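Local coordinates for protein 2-(3-amino-3-carboxypropyl)histidine synthase (Pyrococcus horikoshii, PDB 3LZD) that catalyses the first step of diphthamide biosynthesis, using a [4Fe-4S] cluster to move the 3-amino-3-carboxypropyl group of S-adenosyl-L-methionine onto a histidine of elongation factor 2, at residues A[158-163]-A[211-216]; A[293-298]-A[345-350]. One frame throughout, in Å; residues are numbered along the deposited sequence.

Interaction 1 comes first along the chain and closes before interaction 2 opens; their centres lie 36 Å apart, about 20 Å between nearest atoms, so they do not touch. Each belongs to a different sheet. Segments 158-163 and 211-216 leave neighbouring strands of the mixed sheet that also holds 180-182, 231-235 and 242-244, the contact centre about 13 Å from the centre of the chain. Segments 293-298 and 345-350 lie at the rim of the last, parallel sheet, about 27 Å out, where the loop before edge strand 296-302 meets the end of helix 341-347. Interaction 1 is thus buried, with Thr160 about 10 Å from the cluster, while interaction 2 is a surface contact away from the cluster site.

Interaction 1 of 2, residues A[158-163]-A[211-216]; sequences TTTAQH and ILFIGS
Phe213 turns the edge of its ring to segment 158-163: CG2 of Thr160 sits in the ring plane, 3.8 Å from CZ, and OG1 of Thr158 lies near that plane beside CD1. The second flat group, His163, carries CG of its own neighbour Gln162 over one face. At the edge of this imidazole a water lies in plane, 2.8 Å from NE2; the same water accepts from Ser216 N and so links the two loops that follow the strands.

Beside Phe213 the backbones pair as parallel strands. Thr158 N donates to Leu212 O at 2.9 Å, and Ile214 N to Thr158 O at 3.0 Å. Leu212 O is gripped twice, for Thr158 OG1 also donates to it at 3.0 Å, from 35° out of the carbonyl plane; chi1 of 61° tucks that hydroxyl between backbone N and carbonyl carbon, within reach. A valine in its place would probably leave Leu212 O with the amide alone from this segment. One residue on, Thr159 OG1 donates to Ile214 O at 2.7 Å, a side-chain bond to the neighbouring backbone.

Helix 219-228 covers the face bearing Thr158 and Phe213, helix 167-176 the one bearing Thr159 and Ile214. The result is a three-layer alpha/beta/alpha arrangement, with this parallel pair inside a mixed sheet, whose strand-end loops here bring the Thr160 side chain to about 5 Å from a bound sulfate and about 10 Å from the iron-sulfur cluster.

Interaction 2 of 2, residues A[293-298]-A[345-350]; sequences HGREAR and EILLGL
Leu348 reaches in between His293 and Arg295 and fills the middle of this contact. Its CD2 lies over one face of the Arg295 guanidinium, 3.6 Å above the plane and offset toward the rim, with NH2 its nearest atom, and also meets His293 CB. The other methyl, CD1, sits over one face of the His293 ring, again off centre, 4.1 Å from CG. The leucine and arginine side chains run past each other in opposite directions, which lets the methyl lie against the flat end of the arginine.

The guanidinium keeps its place through a bond inside its own segment. Arg295 NH2 gives a hydrogen to His293 O at 2.8 Å, in the carbonyl plane and close to the guanidinium plane. A bend at chi2 (77°) folds the chain back toward that carbonyl, and the bond limits rotation of the group while Leu348 rests on it. At the inner side Leu347, buried against Ile258 and Ala261 of helix 248-261, brings CD2 to 3.8 Å from NH1.

The solvent side is thinner. There the exposed Leu350 offers a single methyl, CD1, 3.7 Å from His293 NE2, the two side chains approaching from opposite directions. Each segment takes in the end of a helix or the turn just after it: Gly294 and Gly349 each take positive phi in a Schellman motif, turning the chain after helices 280-292 and 341-347. Leu289 of the former helix touches both Leu348 and Leu350.

Glu345 and Arg285 make an ionic link between these helices, but the two segments themselves meet through leucine methyls laid on a cationic plane and an imidazole, by van der Waals and hydrophobic contact rather than charge pairing.

Interaction 1 of 2, residues A[158-163]-A[211-216]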
loop_
_atom_site.group_PDB
_atom_site.type_symbol
_atom_site.label_atom_id
_atom_site.label_comp_id
_atom_site.label_asym_id
_atom_site.label_seq_id
_atom_site.Cartn_x
_atom_site.Cartn_y
_atom_site.Cartn_z
ATOM N N THR A 158 -25.714 4.750 21.803
ATOM C CA THR A 158 -24.713 4.277 20.853
ATOM C C THR A 158 -23.347 4.146 21.499
ATOM O O THR A 158 -23.064 4.780 22.519
ATOM C CB THR A 158 -24.538 5.278 19.685
ATOM O OG1 THR A 158 -24.091 6.539 20.201
ATOM C CG2 THR A 158 -25.846 5.507 18.962
ATOM N N THR A 159 -22.498 3.321 20.892
ATOM C CA THR A 159 -21.140 3.130 21.373
ATOM C C THR A 159 -20.310 2.531 20.239
ATOM O O THR A 159 -20.831 2.271 19.155
ATOM C CB THR A 159 -21.100 2.208 22.622
ATOM O OG1 THR A 159 -19.793 2.258 23.200
ATOM C CG2 THR A 159 -21.423 0.766 22.265
ATOM N N THR A 160 -19.020 2.348 20.477
ATOM C CA THR A 160 -18.134 1.757 19.482
ATOM C C THR A 160 -17.985 0.264 19.820
ATOM O O THR A 160 -18.352 -0.183 20.908
ATOM C CB THR A 160 -16.723 2.383 19.529
ATOM O OG1 THR A 160 -16.214 2.266 20.862
ATOM C CG2 THR A 160 -16.747 3.851 19.109
ATOM N N ALA A 161 -17.399 -0.480 18.892
ATOM C CA ALA A 161 -17.201 -1.924 19.021
ATOM C C ALA A 161 -16.638 -2.398 20.350
ATOM O O ALA A 161 -17.134 -3.349 20.936
ATOM C CB ALA A 161 -16.291 -2.413 17.872
ATOM N N GLN A 162 -15.608 -1.727 20.839
ATOM C CA GLN A 162 -14.959 -2.130 22.086
ATOM C C GLN A 162 -15.803 -2.078 23.359
ATOM O O GLN A 162 -15.437 -2.705 24.366
ATOM C CB GLN A 162 -13.681 -1.309 22.292
ATOM C CG GLN A 162 -13.939 0.152 22.580
ATOM C CD GLN A 162 -12.655 0.942 22.703
ATOM O OE1 GLN A 162 -11.761 0.578 23.465
ATOM N NE2 GLN A 162 -12.560 2.033 21.958
ATOM N N HIS A 163 -16.914 -1.338 23.333
ATOM C CA HIS A 163 -17.783 -1.259 24.512
ATOM C C HIS A 163 -19.166 -1.842 24.239
ATOM O O HIS A 163 -20.070 -1.729 25.077
ATOM C CB HIS A 163 -17.947 0.201 24.960
ATOM C CG HIS A 163 -16.654 0.883 25.271
ATOM N ND1 HIS A 163 -15.749 0.380 26.180
ATOM C CD2 HIS A 163 -16.099 2.010 24.771
ATOM C CE1 HIS A 163 -14.689 1.166 26.221
ATOM N NE2 HIS A 163 -14.876 2.162 25.375
ATOM N N ILE A 211 -29.243 11.856 21.608
ATOM C CA ILE A 211 -28.376 10.686 21.464
ATOM C C ILE A 211 -27.285 10.633 22.530
ATOM O O ILE A 211 -26.613 11.633 22.790
ATOM C CB ILE A 211 -27.669 10.677 20.075
ATOM C CG1 ILE A 211 -28.716 10.605 18.946
ATOM C CG2 ILE A 211 -26.694 9.480 19.992
ATOM C CD1 ILE A 211 -28.150 10.858 17.543
ATOM N N LEU A 212 -27.120 9.472 23.161
ATOM C CA LEU A 212 -26.044 9.300 24.135
ATOM C C LEU A 212 -24.933 8.470 23.475
ATOM O O LEU A 212 -25.203 7.403 22.900
ATOM C CB LEU A 212 -26.526 8.561 25.381
ATOM C CG LEU A 212 -25.465 8.070 26.394
ATOM C CD1 LEU A 212 -24.664 9.217 27.009
ATOM C CD2 LEU A 212 -26.180 7.327 27.468
ATOM N N PHE A 213 -23.698 8.974 23.512
ATOM C CA PHE A 213 -22.571 8.221 22.970
ATOM C C PHE A 213 -21.658 7.820 24.130
ATOM O O PHE A 213 -21.227 8.666 24.926
ATOM C CB PHE A 213 -21.761 9.044 21.954
ATOM C CG PHE A 213 -20.485 8.365 21.511
ATOM C CD1 PHE A 213 -20.514 7.328 20.574
ATOM C CD2 PHE A 213 -19.261 8.719 22.080
ATOM C CE1 PHE A 213 -19.341 6.653 20.210
ATOM C CE2 PHE A 213 -18.082 8.052 21.730
ATOM C CZ PHE A 213 -18.122 7.010 20.785
ATOM N N ILE A 214 -21.377 6.524 24.236
ATOM C CA ILE A 214 -20.492 6.017 25.285
ATOM C C ILE A 214 -19.142 5.678 24.664
ATOM O O ILE A 214 -19.041 4.754 23.852
ATOM C CB ILE A 214 -21.043 4.736 25.937
ATOM C CG1 ILE A 214 -22.430 4.998 26.511
ATOM C CG2 ILE A 214 -20.076 4.260 27.033
ATOM C CD1 ILE A 214 -23.078 3.770 27.131
ATOM N N GLY A 215 -18.112 6.430 25.034
ATOM C CA GLY A 215 -16.787 6.175 24.499
ATOM C C GLY A 215 -15.838 7.351 24.641
ATOM O O GLY A 215 -16.208 8.409 25.140
ATOM N N SER A 216 -14.604 7.158 24.203
ATOM C CA SER A 216 -13.596 8.209 24.257
ATOM C C SER A 216 -13.441 8.807 22.864
ATOM O O SER A 216 -13.961 8.275 21.881
ATOM C CB SER A 216 -12.252 7.622 24.704
ATOM O OG SER A 216 -12.383 6.996 25.968
HETATM O O HOH W 1 -13.605 4.440 24.488
#

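Interaction 2 of 2, residues A[293-298]-A[345-350]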
loop_
_atom_site.group_PDB
_atom_site.type_symbol
_atom_site.label_atom_id
_atom_site.label_comp_id
_atom_site.label_asym_id
_atom_site.label_seq_id
_atom_site.Cartn_x
_atom_site.Cartn_y
_atom_site.Cartn_z
ATOM N N HIS A 293 -19.918 20.549 -14.970
ATOM C CA HIS A 293 -19.867 21.902 -14.439
ATOM C C HIS A 293 -18.600 22.722 -14.681
ATOM O O HIS A 293 -18.207 23.534 -13.839
ATOM C CB HIS A 293 -20.195 21.875 -12.951
ATOM C CG HIS A 293 -21.623 21.531 -12.664
ATOM N ND1 HIS A 293 -22.196 20.339 -13.060
ATOM C CD2 HIS A 293 -22.603 22.230 -12.044
ATOM C CE1 HIS A 293 -23.466 20.320 -12.696
ATOM N NE2 HIS A 293 -23.739 21.456 -12.078
ATOM N N GLY A 294 -17.958 22.509 -15.824
ATOM C CA GLY A 294 -16.773 23.282 -16.159
ATOM C C GLY A 294 -15.418 22.900 -15.593
ATOM O O GLY A 294 -14.412 23.507 -15.959
ATOM N N ARG A 295 -15.366 21.908 -14.710
ATOM C CA ARG A 295 -14.091 21.497 -14.127
ATOM C C ARG A 295 -13.507 20.270 -14.810
ATOM O O ARG A 295 -14.203 19.543 -15.520
ATOM C CB ARG A 295 -14.248 21.172 -12.637
ATOM C CG ARG A 295 -14.325 22.367 -11.715
ATOM C CD ARG A 295 -15.675 23.027 -11.746
ATOM N NE ARG A 295 -15.812 23.996 -10.661
ATOM C CZ ARG A 295 -16.900 24.735 -10.457
ATOM N NH1 ARG A 295 -16.943 25.592 -9.444
ATOM N NH2 ARG A 295 -17.947 24.618 -11.269
ATOM N N GLU A 296 -12.216 20.053 -14.602
ATOM C CA GLU A 296 -11.568 18.869 -15.145
ATOM C C GLU A 296 -11.496 17.916 -13.957
ATOM O O GLU A 296 -11.295 18.346 -12.820
ATOM C CB GLU A 296 -10.162 19.187 -15.659
ATOM C CG GLU A 296 -10.126 20.079 -16.899
ATOM C CD GLU A 296 -8.710 20.279 -17.427
ATOM O OE1 GLU A 296 -8.090 19.290 -17.875
ATOM O OE2 GLU A 296 -8.215 21.427 -17.386
ATOM N N ALA A 297 -11.684 16.627 -14.213
ATOM C CA ALA A 297 -11.647 15.654 -13.143
ATOM C C ALA A 297 -11.119 14.333 -13.649
ATOM O O ALA A 297 -11.524 13.852 -14.707
ATOM C CB ALA A 297 -13.039 15.473 -12.556
ATOM N N ARG A 298 -10.205 13.749 -12.881
ATOM C CA ARG A 298 -9.606 12.471 -13.230
ATOM C C ARG A 298 -9.823 11.501 -12.083
ATOM O O ARG A 298 -9.592 11.849 -10.924
ATOM C CB ARG A 298 -8.099 12.639 -13.455
ATOM C CG ARG A 298 -7.355 11.330 -13.672
ATOM C CD ARG A 298 -7.664 10.781 -15.045
ATOM N NE ARG A 298 -7.389 11.806 -16.043
ATOM C CZ ARG A 298 -8.127 12.016 -17.128
ATOM N NH1 ARG A 298 -7.796 12.984 -17.978
ATOM N NH2 ARG A 298 -9.195 11.260 -17.360
ATOM N N GLU A 345 -20.760 18.457 -3.991
ATOM C CA GLU A 345 -22.100 18.866 -4.381
ATOM C C GLU A 345 -22.426 20.255 -3.820
ATOM O O GLU A 345 -23.126 21.035 -4.459
ATOM C CB GLU A 345 -23.103 17.809 -3.914
ATOM C CG GLU A 345 -22.688 16.402 -4.358
ATOM C CD GLU A 345 -23.611 15.294 -3.860
ATOM O OE1 GLU A 345 -23.950 15.285 -2.654
ATOM O OE2 GLU A 345 -23.979 14.420 -4.677
ATOM N N ILE A 346 -21.905 20.575 -2.642
ATOM C CA ILE A 346 -22.141 21.895 -2.071
ATOM C C ILE A 346 -21.334 22.900 -2.878
ATOM O O ILE A 346 -21.845 23.953 -3.250
ATOM C CB ILE A 346 -21.694 21.981 -0.597
ATOM C CG1 ILE A 346 -22.664 21.211 0.292
ATOM C CG2 ILE A 346 -21.621 23.425 -0.155
ATOM C CD1 ILE A 346 -22.305 21.269 1.768
ATOM N N LEU A 347 -20.077 22.564 -3.162
ATOM C CA LEU A 347 -19.206 23.453 -3.928
ATOM C C LEU A 347 -19.793 23.771 -5.304
ATOM O O LEU A 347 -19.769 24.921 -5.746
ATOM C CB LEU A 347 -17.812 22.837 -4.085
ATOM C CG LEU A 347 -16.775 23.624 -4.903
ATOM C CD1 LEU A 347 -15.371 23.236 -4.484
ATOM C CD2 LEU A 347 -16.971 23.358 -6.384
ATOM N N LEU A 348 -20.308 22.750 -5.977
ATOM C CA LEU A 348 -20.904 22.937 -7.290
ATOM C C LEU A 348 -22.259 23.643 -7.212
ATOM O O LEU A 348 -22.849 23.974 -8.239
ATOM C CB LEU A 348 -21.074 21.593 -7.989
ATOM C CG LEU A 348 -19.789 20.887 -8.414
ATOM C CD1 LEU A 348 -20.159 19.681 -9.270
ATOM C CD2 LEU A 348 -18.900 21.845 -9.206
ATOM N N GLY A 349 -22.755 23.856 -5.996
ATOM C CA GLY A 349 -24.030 24.529 -5.819
ATOM C C GLY A 349 -25.262 23.655 -5.979
ATOM O O GLY A 349 -26.360 24.168 -6.169
ATOM N N LEU A 350 -25.097 22.340 -5.893
ATOM C CA LEU A 350 -26.225 21.420 -6.040
ATOM C C LEU A 350 -26.875 21.079 -4.702
ATOM O O LEU A 350 -28.068 20.785 -4.635
ATOM C CB LEU A 350 -25.764 20.125 -6.717
ATOM C CG LEU A 350 -25.337 20.208 -8.184
ATOM C CD1 LEU A 350 -24.361 21.360 -8.402
ATOM C CD2 LEU A 350 -24.703 18.895 -8.584
#